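Long-range contact in cytochrome c, 1 heme-binding site (Geobacter sulfurreducens, PDB 4RLR), which binds a single heme and probably carries electrons, as a low-potential cytochrome essential for accepting electrons from an electrode: residues Gly64-Arg69 / Ala104-Trp109. Numbering follows the deposited sequence.
With HEM (protoporphyrin IX containing Fe), chain B.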
loop_
_atom_site.group_PDB
_atom_site.type_symbol
_atom_site.label_atom_id
_atom_site.label_comp_id
_atom_site.label_asym_id
_atom_site.label_seq_id
_atom_site.Cartn_x
_atom_site.Cartn_y
_atom_site.Cartn_z
ATOM N N GLY A 64 8.729 -1.701 1.860
ATOM C CA GLY A 64 8.612 -0.416 1.199
ATOM C C GLY A 64 7.639 -0.259 0.028
ATOM O O GLY A 64 7.466 0.860 -0.459
ATOM N N ALA A 65 6.990 -1.327 -0.440
ATOM C CA ALA A 65 6.181 -1.215 -1.671
ATOM C C ALA A 65 4.990 -0.258 -1.552
ATOM O O ALA A 65 4.726 0.541 -2.461
ATOM C CB ALA A 65 5.701 -2.599 -2.149
ATOM N N LEU A 66 4.271 -0.331 -0.437
ATOM C CA LEU A 66 3.124 0.539 -0.241
ATOM C C LEU A 66 3.586 1.983 -0.186
ATOM O O LEU A 66 2.911 2.893 -0.711
ATOM C CB LEU A 66 2.420 0.168 1.055
ATOM C CG LEU A 66 1.194 0.971 1.436
ATOM C CD1 LEU A 66 0.117 0.779 0.399
ATOM C CD2 LEU A 66 0.720 0.549 2.802
ATOM N N MET A 67 4.737 2.191 0.453
ATOM C CA MET A 67 5.323 3.527 0.557
ATOM C C MET A 67 5.754 4.036 -0.824
ATOM O O MET A 67 5.420 5.169 -1.204
ATOM C CB MET A 67 6.469 3.556 1.583
ATOM C CG MET A 67 6.037 3.216 3.022
ATOM S SD MET A 67 5.743 1.416 3.293
ATOM C CE MET A 67 7.074 0.992 4.423
ATOM N N ARG A 68 6.424 3.190 -1.604
ATOM C CA ARG A 68 6.814 3.548 -2.967
ATOM C C ARG A 68 5.616 3.866 -3.875
ATOM O O ARG A 68 5.663 4.813 -4.654
ATOM C CB ARG A 68 7.642 2.449 -3.607
ATOM C CG ARG A 68 9.033 2.266 -2.976
ATOM C CD ARG A 68 9.896 1.442 -3.875
ATOM N NE ARG A 68 9.501 0.045 -3.863
ATOM C CZ ARG A 68 9.743 -0.795 -2.864
ATOM N NH1 ARG A 68 10.383 -0.372 -1.769
ATOM N NH2 ARG A 68 9.340 -2.055 -2.954
ATOM N N ARG A 69 4.551 3.074 -3.793
ATOM C CA ARG A 69 3.492 3.208 -4.771
ATOM C C ARG A 69 2.578 4.371 -4.403
ATOM O O ARG A 69 2.018 5.025 -5.300
ATOM C CB ARG A 69 2.709 1.915 -4.931
ATOM C CG ARG A 69 3.514 0.719 -5.469
ATOM C CD ARG A 69 4.501 1.095 -6.583
ATOM N NE ARG A 69 5.101 -0.084 -7.217
ATOM C CZ ARG A 69 4.488 -0.846 -8.118
ATOM N NH1 ARG A 69 3.234 -0.587 -8.498
ATOM N NH2 ARG A 69 5.110 -1.892 -8.636
ATOM N N ALA A 104 0.822 8.140 8.610
ATOM C CA ALA A 104 0.633 7.988 10.055
ATOM C C ALA A 104 0.507 6.530 10.430
ATOM O O ALA A 104 1.004 6.092 11.460
ATOM C CB ALA A 104 -0.590 8.729 10.506
ATOM N N TRP A 105 -0.171 5.764 9.597
ATOM C CA TRP A 105 -0.392 4.369 9.912
ATOM C C TRP A 105 0.918 3.597 9.804
ATOM O O TRP A 105 1.254 2.777 10.651
ATOM C CB TRP A 105 -1.429 3.786 8.953
ATOM C CG TRP A 105 -1.657 2.322 9.155
ATOM C CD1 TRP A 105 -2.078 1.716 10.292
ATOM C CD2 TRP A 105 -1.474 1.283 8.188
ATOM N NE1 TRP A 105 -2.158 0.352 10.103
ATOM C CE2 TRP A 105 -1.805 0.063 8.814
ATOM C CE3 TRP A 105 -1.071 1.264 6.849
ATOM C CZ2 TRP A 105 -1.745 -1.161 8.150
ATOM C CZ3 TRP A 105 -1.018 0.048 6.190
ATOM C CH2 TRP A 105 -1.350 -1.145 6.841
ATOM N N VAL A 106 1.667 3.876 8.759
ATOM C CA VAL A 106 2.845 3.087 8.470
ATOM C C VAL A 106 3.927 3.340 9.513
ATOM O O VAL A 106 4.649 2.423 9.872
ATOM C CB VAL A 106 3.363 3.359 7.060
ATOM C CG1 VAL A 106 4.731 2.723 6.850
ATOM C CG2 VAL A 106 2.353 2.805 6.012
ATOM N N GLY A 107 3.994 4.572 10.016
ATOM C CA GLY A 107 4.989 4.952 11.011
ATOM C C GLY A 107 6.053 5.814 10.362
ATOM O O GLY A 107 5.946 7.041 10.355
ATOM N N VAL A 108 7.072 5.173 9.800
ATOM C CA VAL A 108 8.077 5.862 9.007
ATOM C C VAL A 108 7.851 5.557 7.510
ATOM O O VAL A 108 7.724 4.402 7.145
ATOM C CB VAL A 108 9.515 5.461 9.462
ATOM C CG1 VAL A 108 10.575 6.047 8.554
ATOM C CG2 VAL A 108 9.780 5.933 10.897
ATOM N N TRP A 109 7.810 6.581 6.656
ATOM C CA TRP A 109 7.665 6.393 5.203
ATOM C C TRP A 109 8.947 5.881 4.525
ATOM O O TRP A 109 9.522 6.545 3.666
ATOM C CB TRP A 109 7.206 7.690 4.557
ATOM C CG TRP A 109 6.416 7.515 3.272
ATOM C CD1 TRP A 109 6.776 7.914 2.013
ATOM C CD2 TRP A 109 5.128 6.886 3.140
ATOM N NE1 TRP A 109 5.782 7.578 1.105
ATOM C CE2 TRP A 109 4.763 6.951 1.780
ATOM C CE3 TRP A 109 4.245 6.291 4.044
ATOM C CZ2 TRP A 109 3.540 6.429 1.306
ATOM C CZ3 TRP A 109 3.034 5.777 3.572
ATOM C CH2 TRP A 109 2.703 5.844 2.228
HETATM C CHA HEM B . -0.026 -2.695 -7.739
HETATM C CHB HEM B . -1.417 -0.363 -3.742
HETATM C CHC HEM B . -5.332 1.043 -6.176
HETATM C CHD HEM B . -4.260 -1.743 -9.916
HETATM C C1A HEM B . -0.044 -2.106 -6.491
HETATM C C2A HEM B . 1.055 -2.148 -5.566
HETATM C C3A HEM B . 0.683 -1.508 -4.457
HETATM C C4A HEM B . -0.662 -1.039 -4.650
HETATM C CMA HEM B . 1.500 -1.307 -3.175
HETATM C CAA HEM B . 2.404 -2.824 -5.863
HETATM C CBA HEM B . 2.462 -4.293 -5.447
HETATM C CGA HEM B . 3.894 -4.761 -5.655
HETATM O O1A HEM B . 4.776 -4.514 -4.807
HETATM O O2A HEM B . 4.159 -5.379 -6.694
HETATM C C1B HEM B . -2.620 0.214 -4.065
HETATM C C2B HEM B . -3.363 1.075 -3.203
HETATM C C3B HEM B . -4.444 1.478 -3.868
HETATM C C4B HEM B . -4.396 0.878 -5.179
HETATM C CMB HEM B . -2.901 1.362 -1.777
HETATM C CAB HEM B . -5.550 2.430 -3.403
HETATM C CBB HEM B . -5.157 3.604 -2.845
HETATM C C1C HEM B . -5.391 0.378 -7.367
HETATM C C2C HEM B . -6.475 0.515 -8.309
HETATM C C3C HEM B . -6.199 -0.278 -9.358
HETATM C C4C HEM B . -4.909 -0.884 -9.097
HETATM C CMC HEM B . -7.730 1.377 -8.040
HETATM C CAC HEM B . -6.994 -0.509 -10.675
HETATM C CBC HEM B . -7.713 0.484 -11.245
HETATM C C1D HEM B . -3.038 -2.290 -9.647
HETATM C C2D HEM B . -2.397 -3.242 -10.513
HETATM C C3D HEM B . -1.067 -3.552 -9.837
HETATM C C4D HEM B . -1.054 -2.743 -8.637
HETATM C CMD HEM B . -2.980 -3.818 -11.827
HETATM C CAD HEM B . 0.024 -4.513 -10.322
HETATM C CBD HEM B . 0.820 -3.889 -11.462
HETATM C CGD HEM B . 1.682 -2.799 -10.879
HETATM O O1D HEM B . 2.618 -3.058 -10.087
HETATM O O2D HEM B . 1.421 -1.637 -11.215
HETATM N NA HEM B . -1.073 -1.397 -5.919
HETATM N NB HEM B . -3.261 0.127 -5.271
HETATM N NC HEM B . -4.434 -0.464 -7.895
HETATM N ND HEM B . -2.227 -2.014 -8.557
HETATM FE FE HEM B . -2.797 -0.927 -6.831
#
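In this monoheme cytochrome c, the short helix 65-70 stands between the heme and the C-terminal end of helix 92-106. The residues after that helix fold back over M67, which has the largest share of the buried surface. M67 CG lies over one face of the W109 six-membered ring, 3.8 Å from its centroid and 16° off the normal, a CH-pi contact. The M67 chain places CG beside its own backbone N, then bends at chi2 and chi3. SD sits obliquely to the same ring, 5.3 Å from the centroid, as a Met-aromatic contact. The bend carries CE to V106 CG1 at 3.8 Å. W109 NE1 is hydrogen-bonded to D71 OD1, which would help fix the ring's rotation. K103 adds a cation-pi contact to W109. An alanine at W109 would remove the indole and would probably loosen the packing of M67 and the tie to D71. L66, the residue before M67, is buried too. Its CG is anti to the backbone N (chi1 180°), and CD2 reaches the edge of the W105 ring at CZ3, 3.8 Å away. Its other branch faces the heme. On the heme side, R69 NH1 donates a hydrogen bond to propionate oxygen O1D at 3.0 Å, and NH2 donates a second to the same oxygen. Here the helix links the tryptophan packing to the cofactor: L66 CD1 touches heme methyl CMB at 3.8 Å.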